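Local coordinates for peptidase S15/CocE/NonD (Thaumarchaeota archaeon SCGC AB-539-E09, PDB 4PF1), which probably acts as a serine aminopeptidase of the alpha/beta-hydrolase fold, removing residues from the N-terminal ends of peptides, at residues I50-T60 against S95-Y103; G164-I172 against M274-V285. All coordinates share one frame; numbering follows the deposited sequence.

Contact 1 (I50-T60 against S95-Y103); sequences IILIPKGVQNT and SAARYIIVY
Ile50 and Leu52 pair with Tyr103 and Ile101 through four backbone hydrogen bonds, two for each pair, from Ile50 N to Tyr103 O at 2.7 Å to Ile101 N and Leu52 O at 3.0 Å. Between these pairs, Ile51 faces Val102 as a non-hydrogen-bonded pair; their branches lie side by side, with Ile51 CG2 3.9 Å from Val102 CG2. Beyond the strand, the Pro54–Val57 type II turn packs against Arg98, the residue of positive phi in a Schellman motif. Arg98 CB sits 4.1 Å from Pro54 CG; the chain then bends about CG-CD (CB-CG-CD-NE, chi3 75°), bringing CZ under the Val57 branch. That branch lies over one guanidinium face, its CG2 3.5 Å from Arg98 NH2, while NH1 finds Lys55 O at the edge, in plane, in a weak 2.8 Å bond. The same Arg98 offers its carbonyl to Thr60: OG1, turned away from its own N (chi1 -166°), donates to Arg98 O at 2.8 Å from 43° above the carbonyl plane. The methyl branch CG2 instead crosses to Ile100 CD1, 3.7 Å off. A valine at this position would lose the hydroxyl donor and is likely to leave Arg98 O without this bond. Because Thr60 opens strand 60-67, which flanks strand 100-105 on the side away from strand 46-54, the 55-59 loop steps across the start of the middle strand. The arrangement illustrates the 1-2-4-3 strand order with which the alpha/beta-hydrolase sheet begins.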
loop_
_atom_site.group_PDB
_atom_site.type_symbol
_atom_site.label_atom_id
_atom_site.label_comp_id
_atom_site.label_asym_id
_atom_site.label_seq_id
_atom_site.Cartn_x
_atom_site.Cartn_y
_atom_site.Cartn_z
ATOM N N ILE A 50 1.908 29.348 -25.786
ATOM C CA ILE A 50 1.612 29.676 -24.390
ATOM C C ILE A 50 2.865 30.252 -23.744
ATOM O O ILE A 50 3.852 29.538 -23.573
ATOM C CB ILE A 50 1.065 28.433 -23.613
ATOM C CG1 ILE A 50 -0.086 27.698 -24.382
ATOM C CG2 ILE A 50 0.677 28.779 -22.164
ATOM C CD1 ILE A 50 -1.273 28.594 -24.926
ATOM N N ILE A 51 2.820 31.545 -23.394
ATOM C CA ILE A 51 3.948 32.268 -22.807
ATOM C C ILE A 51 3.684 32.546 -21.315
ATOM O O ILE A 51 2.709 33.221 -20.969
ATOM C CB ILE A 51 4.227 33.577 -23.604
ATOM C CG1 ILE A 51 4.372 33.292 -25.120
ATOM C CG2 ILE A 51 5.463 34.308 -23.059
ATOM C CD1 ILE A 51 3.777 34.367 -26.034
ATOM N N LEU A 52 4.553 32.017 -20.443
ATOM C CA LEU A 52 4.434 32.200 -18.996
ATOM C C LEU A 52 5.515 33.162 -18.510
ATOM O O LEU A 52 6.705 32.837 -18.544
ATOM C CB LEU A 52 4.512 30.848 -18.249
ATOM C CG LEU A 52 3.615 29.713 -18.777
ATOM C CD1 LEU A 52 3.956 28.407 -18.110
ATOM C CD2 LEU A 52 2.130 30.030 -18.586
ATOM N N ILE A 53 5.103 34.368 -18.112
ATOM C CA ILE A 53 6.033 35.396 -17.660
ATOM C C ILE A 53 5.913 35.570 -16.144
ATOM O O ILE A 53 4.833 35.904 -15.657
ATOM C CB ILE A 53 5.813 36.750 -18.406
ATOM C CG1 ILE A 53 5.583 36.541 -19.923
ATOM C CG2 ILE A 53 6.983 37.713 -18.136
ATOM C CD1 ILE A 53 4.746 37.617 -20.596
ATOM N N PRO A 54 7.009 35.365 -15.378
ATOM C CA PRO A 54 6.931 35.590 -13.922
ATOM C C PRO A 54 6.650 37.063 -13.627
ATOM O O PRO A 54 7.186 37.930 -14.312
ATOM C CB PRO A 54 8.317 35.156 -13.414
ATOM C CG PRO A 54 8.935 34.390 -14.542
ATOM C CD PRO A 54 8.369 34.968 -15.788
ATOM N N LYS A 55 5.769 37.350 -12.659
ATOM C CA LYS A 55 5.404 38.736 -12.346
ATOM C C LYS A 55 6.579 39.519 -11.739
ATOM O O LYS A 55 7.287 39.008 -10.869
ATOM C CB LYS A 55 4.183 38.790 -11.417
ATOM C CG LYS A 55 2.860 38.596 -12.150
ATOM C CD LYS A 55 1.713 39.289 -11.433
ATOM C CE LYS A 55 0.429 39.231 -12.225
ATOM N NZ LYS A 55 -0.352 38.002 -11.933
ATOM N N GLY A 56 6.783 40.738 -12.243
ATOM C CA GLY A 56 7.822 41.655 -11.779
ATOM C C GLY A 56 9.191 41.484 -12.416
ATOM O O GLY A 56 10.073 42.326 -12.215
ATOM N N VAL A 57 9.387 40.403 -13.187
ATOM C CA VAL A 57 10.676 40.104 -13.808
ATOM C C VAL A 57 10.929 40.987 -15.053
ATOM O O VAL A 57 9.989 41.459 -15.697
ATOM C CB VAL A 57 10.817 38.588 -14.125
ATOM C CG1 VAL A 57 10.156 38.220 -15.452
ATOM C CG2 VAL A 57 12.280 38.150 -14.101
ATOM N N GLN A 58 12.213 41.216 -15.354
ATOM C CA GLN A 58 12.686 41.978 -16.508
ATOM C C GLN A 58 14.072 41.473 -16.919
ATOM O O GLN A 58 14.800 40.929 -16.081
ATOM C CB GLN A 58 12.695 43.500 -16.231
ATOM C CG GLN A 58 13.483 43.938 -14.997
ATOM C CD GLN A 58 13.355 45.426 -14.772
ATOM O OE1 GLN A 58 14.112 46.233 -15.320
ATOM N NE2 GLN A 58 12.379 45.825 -13.969
ATOM N N ASN A 59 14.410 41.608 -18.220
ATOM C CA ASN A 59 15.690 41.183 -18.809
ATOM C C ASN A 59 16.031 39.708 -18.448
ATOM O O ASN A 59 17.171 39.402 -18.088
ATOM C CB ASN A 59 16.823 42.141 -18.382
ATOM C CG ASN A 59 17.973 42.217 -19.354
ATOM O OD1 ASN A 59 17.792 42.400 -20.565
ATOM N ND2 ASN A 59 19.187 42.141 -18.834
ATOM N N THR A 60 15.029 38.809 -18.543
ATOM C CA THR A 60 15.193 37.380 -18.227
ATOM C C THR A 60 15.147 36.535 -19.533
ATOM O O THR A 60 14.434 36.904 -20.467
ATOM C CB THR A 60 14.132 36.935 -17.169
ATOM O OG1 THR A 60 14.477 35.665 -16.623
ATOM C CG2 THR A 60 12.712 36.894 -17.716
ATOM N N SER A 95 11.967 27.819 -13.771
ATOM C CA SER A 95 10.894 28.544 -13.088
ATOM C C SER A 95 11.432 29.230 -11.831
ATOM O O SER A 95 11.083 30.383 -11.575
ATOM C CB SER A 95 9.747 27.603 -12.728
ATOM O OG SER A 95 8.741 28.281 -11.994
ATOM N N ALA A 96 12.300 28.525 -11.061
ATOM C CA ALA A 96 12.922 29.065 -9.844
ATOM C C ALA A 96 13.875 30.223 -10.180
ATOM O O ALA A 96 13.974 31.178 -9.405
ATOM C CB ALA A 96 13.670 27.966 -9.103
ATOM N N ALA A 97 14.535 30.156 -11.364
ATOM C CA ALA A 97 15.444 31.195 -11.865
ATOM C C ALA A 97 14.658 32.367 -12.488
ATOM O O ALA A 97 15.253 33.374 -12.880
ATOM C CB ALA A 97 16.399 30.600 -12.891
ATOM N N ARG A 98 13.313 32.222 -12.570
ATOM C CA ARG A 98 12.360 33.209 -13.094
ATOM C C ARG A 98 12.569 33.484 -14.602
ATOM O O ARG A 98 12.466 34.627 -15.057
ATOM C CB ARG A 98 12.368 34.509 -12.262
ATOM C CG ARG A 98 12.023 34.269 -10.791
ATOM C CD ARG A 98 12.131 35.526 -9.954
ATOM N NE ARG A 98 11.003 36.429 -10.181
ATOM C CZ ARG A 98 11.128 37.717 -10.490
ATOM N NH1 ARG A 98 10.051 38.466 -10.679
ATOM N NH2 ARG A 98 12.332 38.266 -10.603
ATOM N N TYR A 99 12.800 32.406 -15.378
ATOM C CA TYR A 99 12.881 32.453 -16.844
ATOM C C TYR A 99 11.479 32.621 -17.398
ATOM O O TYR A 99 10.507 32.285 -16.713
ATOM C CB TYR A 99 13.448 31.116 -17.393
ATOM C CG TYR A 99 14.954 30.953 -17.429
ATOM C CD1 TYR A 99 15.764 31.531 -16.455
ATOM C CD2 TYR A 99 15.559 30.119 -18.365
ATOM C CE1 TYR A 99 17.146 31.344 -16.457
ATOM C CE2 TYR A 99 16.936 29.912 -18.368
ATOM C CZ TYR A 99 17.726 30.528 -17.413
ATOM O OH TYR A 99 19.088 30.354 -17.434
ATOM N N ILE A 100 11.361 33.045 -18.658
ATOM C CA ILE A 100 10.069 33.042 -19.329
ATOM C C ILE A 100 9.919 31.630 -19.910
ATOM O O ILE A 100 10.827 31.154 -20.595
ATOM C CB ILE A 100 9.952 34.175 -20.393
ATOM C CG1 ILE A 100 9.769 35.550 -19.710
ATOM C CG2 ILE A 100 8.806 33.896 -21.377
ATOM C CD1 ILE A 100 10.323 36.745 -20.499
ATOM N N ILE A 101 8.840 30.924 -19.545
ATOM C CA ILE A 101 8.624 29.553 -20.010
ATOM C C ILE A 101 7.569 29.561 -21.117
ATOM O O ILE A 101 6.451 30.046 -20.911
ATOM C CB ILE A 101 8.267 28.597 -18.840
ATOM C CG1 ILE A 101 9.378 28.628 -17.756
ATOM C CG2 ILE A 101 8.036 27.162 -19.356
ATOM C CD1 ILE A 101 8.909 28.437 -16.369
ATOM N N VAL A 102 7.945 29.057 -22.307
ATOM C CA VAL A 102 7.072 29.063 -23.478
ATOM C C VAL A 102 6.839 27.640 -24.003
ATOM O O VAL A 102 7.796 26.911 -24.273
ATOM C CB VAL A 102 7.633 29.989 -24.601
ATOM C CG1 VAL A 102 6.749 29.956 -25.838
ATOM C CG2 VAL A 102 7.804 31.424 -24.109
ATOM N N TYR A 103 5.559 27.272 -24.182
ATOM C CA TYR A 103 5.147 25.996 -24.768
ATOM C C TYR A 103 4.308 26.267 -25.993
ATOM O O TYR A 103 3.359 27.056 -25.931
ATOM C CB TYR A 103 4.383 25.126 -23.758
ATOM C CG TYR A 103 5.291 24.252 -22.927
ATOM C CD1 TYR A 103 6.088 24.795 -21.922
ATOM C CD2 TYR A 103 5.377 22.882 -23.160
ATOM C CE1 TYR A 103 6.957 24.001 -21.179
ATOM C CE2 TYR A 103 6.224 22.072 -22.405
ATOM C CZ TYR A 103 7.016 22.638 -21.420
ATOM O OH TYR A 103 7.871 21.858 -20.689
#

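Contact 2 (G164-I172 against M274-V285); sequences GYTTLMCTI and MDKMLAQHPLTV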
loop_
_atom_site.group_PDB
_atom_site.type_symbol
_atom_site.label_atom_id
_atom_site.label_comp_id
_atom_site.label_asym_id
_atom_site.label_seq_id
_atom_site.Cartn_x
_atom_site.Cartn_y
_atom_site.Cartn_z
ATOM N N GLY A 164 12.122 16.534 -27.553
ATOM C CA GLY A 164 13.566 16.448 -27.728
ATOM C C GLY A 164 13.922 16.502 -29.198
ATOM O O GLY A 164 14.921 17.114 -29.577
ATOM N N TYR A 165 13.076 15.872 -30.041
ATOM C CA TYR A 165 13.202 15.882 -31.501
ATOM C C TYR A 165 13.017 17.314 -32.017
ATOM O O TYR A 165 13.796 17.759 -32.856
ATOM C CB TYR A 165 12.173 14.915 -32.142
ATOM C CG TYR A 165 11.967 15.100 -33.631
ATOM C CD1 TYR A 165 12.794 14.467 -34.553
ATOM C CD2 TYR A 165 10.915 15.872 -34.120
ATOM C CE1 TYR A 165 12.605 14.629 -35.925
ATOM C CE2 TYR A 165 10.728 16.054 -35.490
ATOM C CZ TYR A 165 11.568 15.419 -36.390
ATOM O OH TYR A 165 11.376 15.561 -37.741
ATOM N N THR A 166 12.004 18.043 -31.490
ATOM C CA THR A 166 11.749 19.432 -31.900
ATOM C C THR A 166 12.889 20.341 -31.429
ATOM O O THR A 166 13.233 21.277 -32.140
ATOM C CB THR A 166 10.383 19.933 -31.418
ATOM O OG1 THR A 166 10.337 19.911 -29.996
ATOM C CG2 THR A 166 9.221 19.139 -32.004
ATOM N N THR A 167 13.506 20.025 -30.258
ATOM C CA THR A 167 14.658 20.754 -29.704
ATOM C C THR A 167 15.852 20.641 -30.678
ATOM O O THR A 167 16.529 21.638 -30.937
ATOM C CB THR A 167 14.994 20.213 -28.291
ATOM O OG1 THR A 167 13.939 20.555 -27.391
ATOM C CG2 THR A 167 16.319 20.742 -27.749
ATOM N N LEU A 168 16.087 19.431 -31.231
ATOM C CA LEU A 168 17.158 19.193 -32.203
ATOM C C LEU A 168 16.919 19.983 -33.492
ATOM O O LEU A 168 17.874 20.483 -34.092
ATOM C CB LEU A 168 17.281 17.695 -32.532
ATOM C CG LEU A 168 17.743 16.768 -31.409
ATOM C CD1 LEU A 168 17.549 15.320 -31.805
ATOM C CD2 LEU A 168 19.204 17.027 -31.030
ATOM N N MET A 169 15.639 20.111 -33.905
ATOM C CA MET A 169 15.262 20.840 -35.121
ATOM C C MET A 169 15.500 22.361 -34.978
ATOM O O MET A 169 15.626 23.046 -35.991
ATOM C CB MET A 169 13.804 20.550 -35.501
ATOM C CG MET A 169 13.605 19.178 -36.139
ATOM S SD MET A 169 14.352 19.062 -37.786
ATOM C CE MET A 169 13.900 17.445 -38.223
ATOM N N CYS A 170 15.618 22.873 -33.726
ATOM C CA CYS A 170 15.903 24.293 -33.449
ATOM C C CYS A 170 17.333 24.656 -33.888
ATOM O O CYS A 170 17.608 25.824 -34.175
ATOM C CB CYS A 170 15.692 24.614 -31.970
ATOM S SG CYS A 170 14.001 24.344 -31.375
ATOM N N THR A 171 18.238 23.656 -33.918
ATOM C CA THR A 171 19.660 23.833 -34.236
ATOM C C THR A 171 19.941 23.865 -35.758
ATOM O O THR A 171 21.073 24.149 -36.151
ATOM C CB THR A 171 20.509 22.748 -33.543
ATOM O OG1 THR A 171 20.323 21.492 -34.196
ATOM C CG2 THR A 171 20.207 22.621 -32.064
ATOM N N ILE A 172 18.925 23.572 -36.601
ATOM C CA ILE A 172 19.067 23.628 -38.067
ATOM C C ILE A 172 18.719 25.048 -38.513
ATOM O O ILE A 172 17.614 25.516 -38.217
ATOM C CB ILE A 172 18.202 22.545 -38.781
ATOM C CG1 ILE A 172 18.529 21.108 -38.273
ATOM C CG2 ILE A 172 18.305 22.655 -40.316
ATOM C CD1 ILE A 172 20.025 20.640 -38.420
ATOM N N MET A 274 18.117 11.358 -37.334
ATOM C CA MET A 274 18.562 12.637 -36.778
ATOM C C MET A 274 20.072 12.720 -36.575
ATOM O O MET A 274 20.635 13.799 -36.732
ATOM C CB MET A 274 17.832 12.938 -35.464
ATOM C CG MET A 274 16.346 13.171 -35.653
ATOM S SD MET A 274 16.014 14.518 -36.818
ATOM C CE MET A 274 16.106 15.920 -35.691
ATOM N N ASP A 275 20.726 11.591 -36.239
ATOM C CA ASP A 275 22.182 11.542 -36.071
ATOM C C ASP A 275 22.881 11.759 -37.422
ATOM O O ASP A 275 23.842 12.521 -37.500
ATOM C CB ASP A 275 22.620 10.202 -35.436
ATOM C CG ASP A 275 22.275 8.971 -36.255
ATOM O OD1 ASP A 275 21.075 8.772 -36.552
ATOM O OD2 ASP A 275 23.201 8.211 -36.594
ATOM N N LYS A 276 22.361 11.124 -38.489
ATOM C CA LYS A 276 22.914 11.229 -39.838
ATOM C C LYS A 276 22.624 12.617 -40.434
ATOM O O LYS A 276 23.505 13.202 -41.069
ATOM C CB LYS A 276 22.364 10.108 -40.734
ATOM C CG LYS A 276 22.877 8.722 -40.342
ATOM C CD LYS A 276 22.106 7.601 -41.031
ATOM C CE LYS A 276 22.604 6.226 -40.640
ATOM N NZ LYS A 276 22.203 5.852 -39.254
ATOM N N MET A 277 21.413 13.163 -40.169
ATOM C CA MET A 277 20.987 14.489 -40.632
ATOM C C MET A 277 21.830 15.610 -39.969
ATOM O O MET A 277 22.400 16.434 -40.685
ATOM C CB MET A 277 19.480 14.695 -40.357
ATOM C CG MET A 277 18.886 15.922 -41.040
ATOM S SD MET A 277 19.056 17.439 -40.056
ATOM C CE MET A 277 17.692 17.243 -38.918
ATOM N N LEU A 278 21.912 15.631 -38.615
ATOM C CA LEU A 278 22.676 16.650 -37.868
ATOM C C LEU A 278 24.181 16.620 -38.195
ATOM O O LEU A 278 24.846 17.657 -38.096
ATOM C CB LEU A 278 22.473 16.498 -36.350
ATOM C CG LEU A 278 21.164 17.060 -35.787
ATOM C CD1 LEU A 278 20.778 16.357 -34.512
ATOM C CD2 LEU A 278 21.269 18.547 -35.532
ATOM N N ALA A 279 24.709 15.443 -38.595
ATOM C CA ALA A 279 26.117 15.280 -38.969
ATOM C C ALA A 279 26.433 16.020 -40.269
ATOM O O ALA A 279 27.558 16.482 -40.446
ATOM C CB ALA A 279 26.453 13.805 -39.112
ATOM N N GLN A 280 25.426 16.161 -41.160
ATOM C CA GLN A 280 25.551 16.844 -42.455
ATOM C C GLN A 280 25.285 18.367 -42.345
ATOM O O GLN A 280 25.342 19.072 -43.357
ATOM C CB GLN A 280 24.587 16.221 -43.486
ATOM C CG GLN A 280 24.953 14.799 -43.904
ATOM C CD GLN A 280 23.846 14.136 -44.687
ATOM O OE1 GLN A 280 22.692 14.054 -44.244
ATOM N NE2 GLN A 280 24.182 13.608 -45.854
ATOM N N HIS A 281 24.992 18.863 -41.132
ATOM C CA HIS A 281 24.713 20.283 -40.899
ATOM C C HIS A 281 25.732 20.904 -39.929
ATOM O O HIS A 281 26.288 20.183 -39.099
ATOM C CB HIS A 281 23.287 20.468 -40.362
ATOM C CG HIS A 281 22.237 20.337 -41.416
ATOM N ND1 HIS A 281 21.810 21.431 -42.149
ATOM C CD2 HIS A 281 21.579 19.236 -41.848
ATOM C CE1 HIS A 281 20.897 20.966 -42.985
ATOM N NE2 HIS A 281 20.728 19.649 -42.843
ATOM N N PRO A 282 25.991 22.237 -39.999
ATOM C CA PRO A 282 26.956 22.838 -39.062
ATOM C C PRO A 282 26.486 22.766 -37.609
ATOM O O PRO A 282 25.293 22.913 -37.323
ATOM C CB PRO A 282 27.061 24.295 -39.537
ATOM C CG PRO A 282 26.499 24.302 -40.921
ATOM C CD PRO A 282 25.450 23.249 -40.928
ATOM N N LEU A 283 27.430 22.496 -36.702
ATOM C CA LEU A 283 27.198 22.427 -35.266
ATOM C C LEU A 283 27.678 23.740 -34.649
ATOM O O LEU A 283 28.887 23.968 -34.546
ATOM C CB LEU A 283 27.940 21.207 -34.691
ATOM C CG LEU A 283 27.918 21.013 -33.179
ATOM C CD1 LEU A 283 26.686 20.233 -32.740
ATOM C CD2 LEU A 283 29.167 20.309 -32.730
ATOM N N THR A 284 26.734 24.644 -34.332
ATOM C CA THR A 284 27.051 25.981 -33.809
ATOM C C THR A 284 26.424 26.240 -32.433
ATOM O O THR A 284 26.956 27.041 -31.663
ATOM C CB THR A 284 26.581 27.066 -34.799
ATOM O OG1 THR A 284 25.183 26.903 -35.048
ATOM C CG2 THR A 284 27.360 27.045 -36.120
ATOM N N VAL A 285 25.281 25.596 -32.148
ATOM C CA VAL A 285 24.528 25.782 -30.906
ATOM C C VAL A 285 25.052 24.835 -29.802
ATOM O O VAL A 285 25.128 23.623 -30.031
ATOM C CB VAL A 285 22.999 25.579 -31.149
ATOM C CG1 VAL A 285 22.186 25.867 -29.887
ATOM C CG2 VAL A 285 22.505 26.439 -32.314
#
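Met274 pushes its thioether into a pocket made by Tyr165, Leu168 and Met169. Its sulfur lies 3.5 Å from Tyr165 CE1, in a Met-aromatic contact that approaches the ring obliquely, and its methyl CE meets Leu168 CB at 3.8 Å and Met169 CE at 3.7 Å. Two bends, at chi2 and chi3 (-57° and -86°), fold the chain back to bring CE there. A turn further on, Met277 offers its CE to Met169 CE and its SD to Ile172 CD1, the latter pair meeting tip to tip at 3.7 Å. The same Ile172 CD1 lies over one face of the His281 imidazole, 4.1 Å from the ring centroid, a CH-pi contact, and also touches Leu278 CD2. Leu278 spreads its two methyls, CD1 to Leu168 CD2 and CD2 to Thr171 OG1.

In the second shell, Thr171 OG1 gives a 2.7 Å bond to Leu168 O, in the carbonyl plane; that oxygen also accepts from Thr171 N, so two bonds from one residue hold it, and the bond from OG1 fixes the rotation of the threonine side chain. Tyr165 is held at its far end by OH bonding to Lys120 O, and a bound glycerol lies about 3 Å from its side chain. The helix segments run almost parallel, 12° apart, with axes 11.9 Å from each other, a spacing bridged largely by the long methionines and leucines. Helix 162-169 follows Ser161, probably the nucleophile. Around the pair, helix 301-309 packs on Leu168 and Leu278, strand 178-184 on Leu168 and Thr171, and helix 133-147 on Met169 and Ile172.

Overall arrangement
Read from the N terminus, after the edge strand 32-40 the chain makes strand 46-54, crosses to strand 60-67, and returns through the helix at 92-96 to strand 100-105, so contact 1 closes a loop of 34 residues at one side of the central mixed sheet. Contact 2 opens only afterwards, closing a loop of 101 residues, largely helix and loop, between the helix that follows strand 154-160 and the segment leading into strand 287-292. The two are in series, neither nested nor crossed; their centres lie 26 Å apart and their nearest atoms about 9 Å. One joins strands within the sheet near its edge, the other joins helices packed nearer its middle.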